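Alpha-1,2-mannosidase (Bacteroides thetaiotaomicron, PDB 2WW2) probably removes terminal mannose from alpha-linked mannosides with inversion at the anomeric carbon, as a calcium-dependent glycoside hydrolase of family GH92. Local coordinates at residues 130-135 against 252-257; 156-161 against 217-222; 184-189 against 229-234. All blocks are in the same frame, centred on the assembly; numbering follows the deposited sequence. Where two conformers were deposited one is given.

Interaction 1 of 3, residues 130-135 against 252-257; sequences GAVFEV and ADADVQ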
loop_
_atom_site.group_PDB
_atom_site.type_symbol
_atom_site.label_atom_id
_atom_site.label_comp_id
_atom_site.label_asym_id
_atom_site.label_seq_id
_atom_site.Cartn_x
_atom_site.Cartn_y
_atom_site.Cartn_z
ATOM N N GLY A 130 -5.773 -45.651 -17.926
ATOM C CA GLY A 130 -4.474 -46.308 -17.830
ATOM C C GLY A 130 -3.343 -45.424 -18.319
ATOM O O GLY A 130 -3.568 -44.254 -18.662
ATOM N N ALA A 131 -2.129 -45.984 -18.348
ATOM C CA ALA A 131 -0.954 -45.254 -18.857
ATOM C C ALA A 131 0.052 -46.241 -19.408
ATOM O O ALA A 131 0.052 -47.412 -19.027
ATOM C CB ALA A 131 -0.300 -44.420 -17.732
ATOM N N VAL A 132 0.941 -45.772 -20.269
ATOM C CA VAL A 132 2.037 -46.616 -20.733
ATOM C C VAL A 132 3.303 -45.789 -20.625
ATOM O O VAL A 132 3.269 -44.613 -20.952
ATOM C CB VAL A 132 1.802 -47.131 -22.178
ATOM C CG1 VAL A 132 3.012 -47.911 -22.687
ATOM C CG2 VAL A 132 0.544 -48.020 -22.238
ATOM N N PHE A 133 4.375 -46.395 -20.099
ATOM C CA PHE A 133 5.686 -45.762 -19.963
ATOM C C PHE A 133 6.652 -46.406 -20.962
ATOM O O PHE A 133 6.512 -47.596 -21.282
ATOM C CB PHE A 133 6.305 -46.054 -18.580
ATOM C CG PHE A 133 5.636 -45.355 -17.415
ATOM C CD1 PHE A 133 6.325 -44.391 -16.674
ATOM C CD2 PHE A 133 4.339 -45.684 -17.042
ATOM C CE1 PHE A 133 5.721 -43.754 -15.589
ATOM C CE2 PHE A 133 3.727 -45.038 -15.950
ATOM C CZ PHE A 133 4.417 -44.085 -15.224
ATOM N N GLU A 134 7.667 -45.657 -21.388
ATOM C CA GLU A 134 8.862 -46.266 -21.962
ATOM C C GLU A 134 9.976 -45.883 -20.995
ATOM O O GLU A 134 9.934 -44.806 -20.402
ATOM C CB GLU A 134 9.165 -45.690 -23.352
ATOM C CG GLU A 134 9.617 -44.195 -23.249
ATOM C CD GLU A 134 9.879 -43.502 -24.585
ATOM O OE1 GLU A 134 10.258 -44.194 -25.570
ATOM O OE2 GLU A 134 9.702 -42.248 -24.631
ATOM N N VAL A 135 10.954 -46.762 -20.782
ATOM C CA VAL A 135 12.118 -46.380 -20.002
ATOM C C VAL A 135 13.373 -46.776 -20.783
ATOM O O VAL A 135 13.472 -47.908 -21.242
ATOM C CB VAL A 135 12.166 -47.077 -18.616
ATOM C CG1 VAL A 135 13.418 -46.614 -17.862
ATOM C CG2 VAL A 135 10.877 -46.824 -17.787
ATOM N N ALA A 252 -3.474 -52.733 -23.087
ATOM C CA ALA A 252 -2.853 -54.028 -23.380
ATOM C C ALA A 252 -2.162 -53.979 -24.736
ATOM O O ALA A 252 -2.725 -53.461 -25.689
ATOM C CB ALA A 252 -3.901 -55.168 -23.342
ATOM N N ASP A 253 -0.933 -54.494 -24.803
ATOM C CA ASP A 253 -0.164 -54.597 -26.059
ATOM C C ASP A 253 0.363 -53.277 -26.603
ATOM O O ASP A 253 1.016 -53.265 -27.641
ATOM C CB ASP A 253 -0.974 -55.267 -27.170
ATOM C CG ASP A 253 -1.444 -56.657 -26.794
ATOM O OD1 ASP A 253 -2.628 -56.955 -27.051
ATOM O OD2 ASP A 253 -0.644 -57.435 -26.230
ATOM N N ALA A 254 0.054 -52.163 -25.953
ATOM C CA ALA A 254 0.444 -50.877 -26.526
ATOM C C ALA A 254 1.854 -50.480 -26.117
ATOM O O ALA A 254 2.349 -50.904 -25.063
ATOM C CB ALA A 254 -0.545 -49.785 -26.116
ATOM N N ASP A 255 2.499 -49.657 -26.942
ATOM C CA ASP A 255 3.723 -48.983 -26.506
ATOM C C ASP A 255 3.397 -47.508 -26.270
ATOM O O ASP A 255 2.277 -47.099 -26.545
ATOM C CB ASP A 255 4.864 -49.177 -27.503
ATOM C CG ASP A 255 4.547 -48.646 -28.889
ATOM O OD1 ASP A 255 3.569 -47.887 -29.082
ATOM O OD2 ASP A 255 5.301 -48.997 -29.810
ATOM N N VAL A 256 4.341 -46.718 -25.756
ATOM C CA VAL A 256 4.035 -45.327 -25.405
ATOM C C VAL A 256 3.660 -44.501 -26.641
ATOM O O VAL A 256 2.806 -43.618 -26.571
ATOM C CB VAL A 256 5.175 -44.634 -24.597
ATOM C CG1 VAL A 256 6.375 -44.339 -25.485
ATOM C CG2 VAL A 256 4.654 -43.323 -23.950
ATOM N N GLN A 257 4.269 -44.818 -27.775
ATOM C CA GLN A 257 3.959 -44.111 -29.024
ATOM C C GLN A 257 2.485 -44.254 -29.406
ATOM O O GLN A 257 1.860 -43.296 -29.870
ATOM C CB GLN A 257 4.843 -44.634 -30.171
ATOM C CG GLN A 257 6.339 -44.229 -30.047
ATOM C CD GLN A 257 7.090 -44.913 -28.889
ATOM O OE1 GLN A 257 6.730 -46.026 -28.435
ATOM N NE2 GLN A 257 8.159 -44.239 -28.407
HETATM O O HOH W 1 6.684 -48.018 -24.538
#
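V132 and V256 carry the apolar part of this contact, where the start of helix 256-271 lies on strand 130-136. With chi1 at 175°, V132 CG1 stands anti to its own backbone N and meets the backbone at the junction of D255 and V256, 3.6 Å from both D255 C and V256 N. The same methyl is 4.4 Å from V256 CB, while V132 CG2 stands equally far from A254 CB. In return V256 CG2 lies over the strand backbone, 3.5 Å from V132 O, and V256 CG1 lies against the aliphatic stem and carboxylate carbon of E134, nearest to E134 CD at 3.7 Å. E134, extended beyond CG, crosses V256 obliquely.

D255 is the N-cap of the helix: its OD1 accepts from the N of L258, just past the segment. Strand 130-136 belongs to the antiparallel beta framework of the GH92 N-terminal domain, between strands 121-126 and 229-236, and the capped turn brings the first residues of the following helix onto one of its faces. I259, one turn into that helix, also packs on V132 and A254.

Polar contact between the segments runs through one water, which donates to F133 O and accepts from V256 N at 2.9 Å, so it satisfies an amide at the helix start. E134 OE1 and Q257 NE2 are 3.5 Å apart without a hydrogen bond, their carboxylate and amide planes turned 71° from each other. The carboxylate is held by S123 and Q121 through OE2 and by a salt bridge from K228 to OE1. An alanine at E134 would probably leave K228 without this countercharge and S123 and Q121 without their shared acceptor, and open a gap beside V256 CG1 where CG and the carboxylate lay.

Interaction 2 of 3, residues 156-161 against 217-222; sequences ITIEPE and AYLKFD
Strands 156-159 and 217-221 run in nearly the same direction, 20° apart, but their axes come no closer than 8.6 Å, too far for backbone pairing, so the contact is made by side chains. A217 is its centre: the CB methyl receives two isoleucines, I156 through CG2 at 3.8 Å and I158 through CD1 at 3.9 Å. I156 also reaches with CD1 to the backbone, 3.7 Å from A217 N. Both isoleucines have the same shape. CG2 is anti to the backbone N, CG1 is anti to the carbonyl carbon, and CD1 continues an extended chain (chi2 173° in I156, 175° in I158), which carries this methyl to the far strand. I158 CD1 also lies 4.1 Å from Y218 O. Farther along, I158 CG2 and L219 CD2 meet more loosely at 4.4 Å. The small alanine leaves room for both isoleucines to converge on one methyl, and every residue that touches is buried. Y218 starts away from strand 156-159 at CB, and its hydroxyl is hydrogen-bonded to H205. The contact is hydrophobic packing within the N-terminal beta domain: strand 154-159 pairs with 164-169 and 209-212, strand 216-221 pairs with 143-148 and 194-198, and V165 of strand 164-169 touches both I156 and L219, while Y195 of strand 194-198 packs on I158.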
loop_
_atom_site.group_PDB
_atom_site.type_symbol
_atom_site.label_atom_id
_atom_site.label_comp_id
_atom_site.label_asym_id
_atom_site.label_seq_id
_atom_site.Cartn_x
_atom_site.Cartn_y
_atom_site.Cartn_z
ATOM N N ILE A 156 0.683 -54.758 -2.167
ATOM C CA ILE A 156 1.235 -55.029 -3.479
ATOM C C ILE A 156 1.549 -56.512 -3.594
ATOM O O ILE A 156 2.052 -57.119 -2.646
ATOM C CB ILE A 156 2.566 -54.265 -3.703
ATOM C CG1 ILE A 156 2.384 -52.761 -3.475
ATOM C CG2 ILE A 156 3.099 -54.509 -5.125
ATOM C CD1 ILE A 156 3.716 -51.981 -3.530
ATOM N N THR A 157 1.250 -57.089 -4.757
ATOM C CA THR A 157 1.636 -58.460 -5.059
ATOM C C THR A 157 2.401 -58.486 -6.378
ATOM O O THR A 157 1.994 -57.865 -7.354
ATOM C CB THR A 157 0.407 -59.393 -5.127
ATOM O OG1 THR A 157 -0.266 -59.386 -3.863
ATOM C CG2 THR A 157 0.827 -60.822 -5.458
ATOM N N ILE A 158 3.524 -59.188 -6.396
ATOM C CA ILE A 158 4.334 -59.298 -7.603
ATOM C C ILE A 158 4.195 -60.705 -8.135
ATOM O O ILE A 158 4.195 -61.658 -7.369
ATOM C CB ILE A 158 5.835 -59.085 -7.297
ATOM C CG1 ILE A 158 6.062 -57.809 -6.486
ATOM C CG2 ILE A 158 6.674 -59.098 -8.613
ATOM C CD1 ILE A 158 7.509 -57.610 -6.058
ATOM N N GLU A 159 4.078 -60.838 -9.453
ATOM C CA GLU A 159 4.104 -62.141 -10.096
ATOM C C GLU A 159 5.208 -62.090 -11.138
ATOM O O GLU A 159 4.954 -61.876 -12.316
ATOM C CB GLU A 159 2.749 -62.456 -10.732
ATOM C CG GLU A 159 1.619 -62.493 -9.703
ATOM C CD GLU A 159 0.282 -62.841 -10.319
ATOM O OE1 GLU A 159 -0.476 -61.920 -10.685
ATOM O OE2 GLU A 159 -0.012 -64.046 -10.453
ATOM N N PRO A 160 6.455 -62.264 -10.681
ATOM C CA PRO A 160 7.622 -62.005 -11.523
ATOM C C PRO A 160 7.583 -62.823 -12.805
ATOM O O PRO A 160 7.910 -62.305 -13.884
ATOM C CB PRO A 160 8.818 -62.421 -10.643
ATOM C CG PRO A 160 8.241 -63.217 -9.500
ATOM C CD PRO A 160 6.808 -62.782 -9.344
ATOM N N GLU A 161 7.171 -64.085 -12.702
ATOM C CA GLU A 161 7.134 -64.949 -13.885
ATOM C C GLU A 161 6.128 -64.450 -14.933
ATOM O O GLU A 161 6.324 -64.654 -16.126
ATOM C CB GLU A 161 6.908 -66.439 -13.505
ATOM C CG GLU A 161 5.477 -66.818 -13.081
ATOM C CD GLU A 161 5.023 -66.206 -11.741
ATOM O OE1 GLU A 161 5.819 -65.526 -11.058
ATOM O OE2 GLU A 161 3.849 -66.423 -11.369
ATOM N N ALA A 217 7.372 -51.862 -3.807
ATOM C CA ALA A 217 7.939 -53.090 -4.361
ATOM C C ALA A 217 8.954 -52.656 -5.374
ATOM O O ALA A 217 8.821 -51.571 -5.967
ATOM C CB ALA A 217 6.870 -53.930 -5.031
ATOM N N TYR A 218 9.972 -53.476 -5.570
ATOM C CA TYR A 218 10.923 -53.198 -6.640
ATOM C C TYR A 218 11.026 -54.377 -7.579
ATOM O O TYR A 218 10.813 -55.521 -7.189
ATOM C CB TYR A 218 12.309 -52.818 -6.090
ATOM C CG TYR A 218 13.184 -53.995 -5.717
ATOM C CD1 TYR A 218 13.948 -54.655 -6.690
ATOM C CD2 TYR A 218 13.250 -54.451 -4.403
ATOM C CE1 TYR A 218 14.756 -55.723 -6.356
ATOM C CE2 TYR A 218 14.053 -55.534 -4.069
ATOM C CZ TYR A 218 14.805 -56.152 -5.054
ATOM O OH TYR A 218 15.604 -57.219 -4.734
ATOM N N LEU A 219 11.359 -54.064 -8.824
ATOM C CA LEU A 219 11.621 -55.029 -9.857
ATOM C C LEU A 219 12.941 -54.620 -10.474
ATOM O O LEU A 219 13.176 -53.430 -10.678
ATOM C CB LEU A 219 10.530 -54.951 -10.924
ATOM C CG LEU A 219 9.148 -55.300 -10.372
ATOM C CD1 LEU A 219 8.387 -54.020 -10.029
ATOM C CD2 LEU A 219 8.401 -56.120 -11.384
ATOM N N LYS A 220 13.809 -55.600 -10.731
ATOM C CA LYS A 220 15.095 -55.348 -11.361
ATOM C C LYS A 220 15.113 -55.992 -12.748
ATOM O O LYS A 220 14.635 -57.121 -12.914
ATOM C CB LYS A 220 16.213 -55.931 -10.489
ATOM C CG LYS A 220 17.627 -55.602 -10.947
ATOM C CD LYS A 220 18.622 -56.225 -9.953
ATOM C CE LYS A 220 19.988 -55.571 -10.015
ATOM N NZ LYS A 220 20.676 -55.867 -11.301
ATOM N N PHE A 221 15.665 -55.290 -13.741
ATOM C CA PHE A 221 15.639 -55.773 -15.123
ATOM C C PHE A 221 17.025 -55.964 -15.721
ATOM O O PHE A 221 18.034 -55.622 -15.110
ATOM C CB PHE A 221 14.801 -54.837 -16.014
ATOM C CG PHE A 221 13.387 -54.684 -15.541
ATOM C CD1 PHE A 221 12.412 -55.593 -15.927
ATOM C CD2 PHE A 221 13.048 -53.673 -14.652
ATOM C CE1 PHE A 221 11.108 -55.467 -15.462
ATOM C CE2 PHE A 221 11.760 -53.541 -14.181
ATOM C CZ PHE A 221 10.781 -54.426 -14.581
ATOM N N ASP A 222 17.055 -56.531 -16.920
ATOM C CA ASP A 222 18.296 -56.671 -17.665
ATOM C C ASP A 222 17.985 -56.393 -19.123
ATOM O O ASP A 222 18.257 -57.219 -20.000
ATOM C CB ASP A 222 18.872 -58.075 -17.508
ATOM C CG ASP A 222 20.285 -58.171 -18.016
ATOM O OD1 ASP A 222 20.930 -57.112 -18.179
ATOM O OD2 ASP A 222 20.753 -59.300 -18.251
#

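Interaction 3 of 3, residues 184-189 against 229-234; sequences FMMEFS and LTIRTA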
loop_
_atom_site.group_PDB
_atom_site.type_symbol
_atom_site.label_atom_id
_atom_site.label_comp_id
_atom_site.label_asym_id
_atom_site.label_seq_id
_atom_site.Cartn_x
_atom_site.Cartn_y
_atom_site.Cartn_z
ATOM N N PHE A 184 -5.021 -51.480 -8.696
ATOM C CA PHE A 184 -4.190 -51.215 -9.867
ATOM C C PHE A 184 -3.468 -52.469 -10.362
ATOM O O PHE A 184 -3.325 -53.458 -9.633
ATOM C CB PHE A 184 -3.203 -50.071 -9.594
ATOM C CG PHE A 184 -2.213 -50.358 -8.485
ATOM C CD1 PHE A 184 -1.046 -51.080 -8.741
ATOM C CD2 PHE A 184 -2.432 -49.885 -7.200
ATOM C CE1 PHE A 184 -0.124 -51.333 -7.718
ATOM C CE2 PHE A 184 -1.523 -50.135 -6.162
ATOM C CZ PHE A 184 -0.367 -50.857 -6.417
ATOM N N MET A 185 -3.051 -52.439 -11.627
ATOM C CA MET A 185 -2.233 -53.518 -12.166
ATOM C C MET A 185 -1.316 -52.960 -13.222
ATOM O O MET A 185 -1.628 -51.951 -13.880
ATOM C CB MET A 185 -3.065 -54.679 -12.744
ATOM C CG MET A 185 -3.787 -54.396 -14.046
ATOM S SD MET A 185 -4.329 -55.904 -14.925
ATOM C CE MET A 185 -2.824 -56.512 -15.660
ATOM N N MET A 186 -0.180 -53.619 -13.381
ATOM C CA MET A 186 0.772 -53.195 -14.388
ATOM C C MET A 186 1.546 -54.379 -14.944
ATOM O O MET A 186 1.663 -55.431 -14.309
ATOM C CB MET A 186 1.719 -52.145 -13.819
ATOM C CG MET A 186 2.629 -52.649 -12.753
ATOM S SD MET A 186 3.578 -51.305 -12.014
ATOM C CE MET A 186 2.339 -50.649 -10.905
ATOM N N GLU A 187 2.062 -54.202 -16.145
ATOM C CA GLU A 187 2.758 -55.275 -16.807
ATOM C C GLU A 187 4.049 -54.700 -17.348
ATOM O O GLU A 187 4.061 -53.549 -17.773
ATOM C CB GLU A 187 1.891 -55.792 -17.950
ATOM C CG GLU A 187 2.537 -56.917 -18.747
ATOM C CD GLU A 187 1.770 -57.231 -20.011
ATOM O OE1 GLU A 187 1.501 -56.310 -20.807
ATOM O OE2 GLU A 187 1.428 -58.401 -20.206
ATOM N N PHE A 188 5.131 -55.483 -17.297
ATOM C CA PHE A 188 6.436 -55.048 -17.789
ATOM C C PHE A 188 6.792 -55.878 -19.021
ATOM O O PHE A 188 6.482 -57.081 -19.095
ATOM C CB PHE A 188 7.506 -55.199 -16.691
ATOM C CG PHE A 188 7.224 -54.363 -15.457
ATOM C CD1 PHE A 188 7.796 -53.110 -15.307
ATOM C CD2 PHE A 188 6.349 -54.808 -14.482
ATOM C CE1 PHE A 188 7.524 -52.323 -14.186
ATOM C CE2 PHE A 188 6.068 -54.026 -13.356
ATOM C CZ PHE A 188 6.660 -52.788 -13.207
ATOM N N SER A 189 7.454 -55.248 -19.981
ATOM C CA SER A 189 7.740 -55.914 -21.239
ATOM C C SER A 189 8.886 -56.919 -21.138
ATOM O O SER A 189 8.995 -57.826 -21.963
ATOM C CB SER A 189 8.064 -54.865 -22.312
ATOM O OG SER A 189 9.186 -54.086 -21.918
ATOM N N LEU A 229 12.285 -50.527 -21.904
ATOM C CA LEU A 229 11.276 -51.204 -21.106
ATOM C C LEU A 229 9.949 -50.501 -21.348
ATOM O O LEU A 229 9.887 -49.264 -21.321
ATOM C CB LEU A 229 11.626 -51.081 -19.615
ATOM C CG LEU A 229 10.661 -51.729 -18.616
ATOM C CD1 LEU A 229 10.774 -53.263 -18.677
ATOM C CD2 LEU A 229 10.945 -51.219 -17.211
ATOM N N THR A 230 8.891 -51.273 -21.580
ATOM C CA THR A 230 7.548 -50.717 -21.585
ATOM C C THR A 230 6.836 -51.129 -20.301
ATOM O O THR A 230 6.973 -52.266 -19.850
ATOM C CB THR A 230 6.739 -51.219 -22.792
ATOM O OG1 THR A 230 7.346 -50.738 -23.995
ATOM C CG2 THR A 230 5.314 -50.701 -22.729
ATOM N N ILE A 231 6.109 -50.194 -19.692
ATOM C CA ILE A 231 5.293 -50.503 -18.518
ATOM C C ILE A 231 3.880 -50.107 -18.878
ATOM O O ILE A 231 3.645 -48.974 -19.293
ATOM C CB ILE A 231 5.689 -49.666 -17.286
ATOM C CG1 ILE A 231 7.205 -49.707 -17.058
ATOM C CG2 ILE A 231 4.947 -50.184 -16.011
ATOM C CD1 ILE A 231 7.683 -48.840 -15.872
ATOM N N ARG A 232 2.940 -51.035 -18.720
ATOM C CA ARG A 232 1.537 -50.767 -19.028
ATOM C C ARG A 232 0.791 -50.855 -17.733
ATOM O O ARG A 232 1.023 -51.787 -16.972
ATOM C CB ARG A 232 0.966 -51.824 -19.986
ATOM C CG ARG A 232 1.709 -51.892 -21.307
ATOM C CD ARG A 232 1.207 -53.053 -22.214
ATOM N NE ARG A 232 2.108 -53.126 -23.354
ATOM C CZ ARG A 232 3.069 -54.033 -23.477
ATOM N NH1 ARG A 232 3.205 -54.986 -22.565
ATOM N NH2 ARG A 232 3.885 -53.990 -24.524
ATOM N N THR A 233 -0.110 -49.908 -17.482
ATOM C CA THR A 233 -0.819 -49.893 -16.203
ATOM C C THR A 233 -2.258 -49.362 -16.337
ATOM O O THR A 233 -2.560 -48.561 -17.225
ATOM C CB THR A 233 0.003 -49.104 -15.142
ATOM O OG1 THR A 233 -0.586 -49.243 -13.847
ATOM C CG2 THR A 233 0.102 -47.617 -15.488
ATOM N N ALA A 234 -3.161 -49.856 -15.492
ATOM C CA ALA A 234 -4.503 -49.296 -15.397
ATOM C C ALA A 234 -5.020 -49.561 -13.996
ATOM O O ALA A 234 -4.472 -50.395 -13.267
ATOM C CB ALA A 234 -5.450 -49.909 -16.442
#
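E187 and R232 lie side by side and point the same way from neighbouring strands, joined by a salt bridge of 2.8 Å from R232 NH1 to E187 OE1. The carboxylate and guanidinium planes are turned 79° apart, and NH1 meets OE1 from above the carboxylate plane. R232 is extended from CG to NE; its NE is taken by A254 O, its NH1 also binds a glycerol, probably from the crystallisation liquor, and T230 CG2 sits above one guanidinium face, offset toward its rim.

On the other face of the strands F188 and I231 also run side by side. I231 CG2 makes an off-centre CH-pi contact, 4.3 Å from the F188 ring centroid, whereas L229 CD2 comes to the edge of that ring, near its plane. T233 OG1, anti to its backbone N (chi1 -172°), reaches across to donate to M185 O at 2.9 Å from above the carbonyl plane; this oxygen accepts A234 N as well. At the opposite end S189 OG takes the N-H of T230 at 2.8 Å in an almost straight bond (175°), while S189 N donates to T230 O.

Between these two layers of side chains the backbones form an antiparallel ladder, E187 with R232 and M185 with A234 as hydrogen-bonded pairs, M186 with T233 and F188 with I231 as non-hydrogen-bonded ones. This alternation, with successive side chains on opposite faces, marks an antiparallel beta-sheet, here in the GH92 N-terminal domain.

Overall arrangement
All three contacts involve strands of the N-terminal beta domain. Interactions 1 and 3 are neighbours, centres about 7 Å apart, because strands 130-136 and 229-236 pair directly; V135 N lies 2.8 Å from L229 O, and F133 N equally close to I231 O. Interaction 2 sits about 11 Å from interaction 3 and about 18 Å from interaction 1, centre to centre. It meets interaction 3 through F221 and L219, which pack on F188. Along the chain the segments of interactions 2 and 3 alternate, and both fall inside the loop closed by interaction 1, whose second segment leads into helix 256-271. Chain-distant strands are thereby packed together, and the following helix is laid against them.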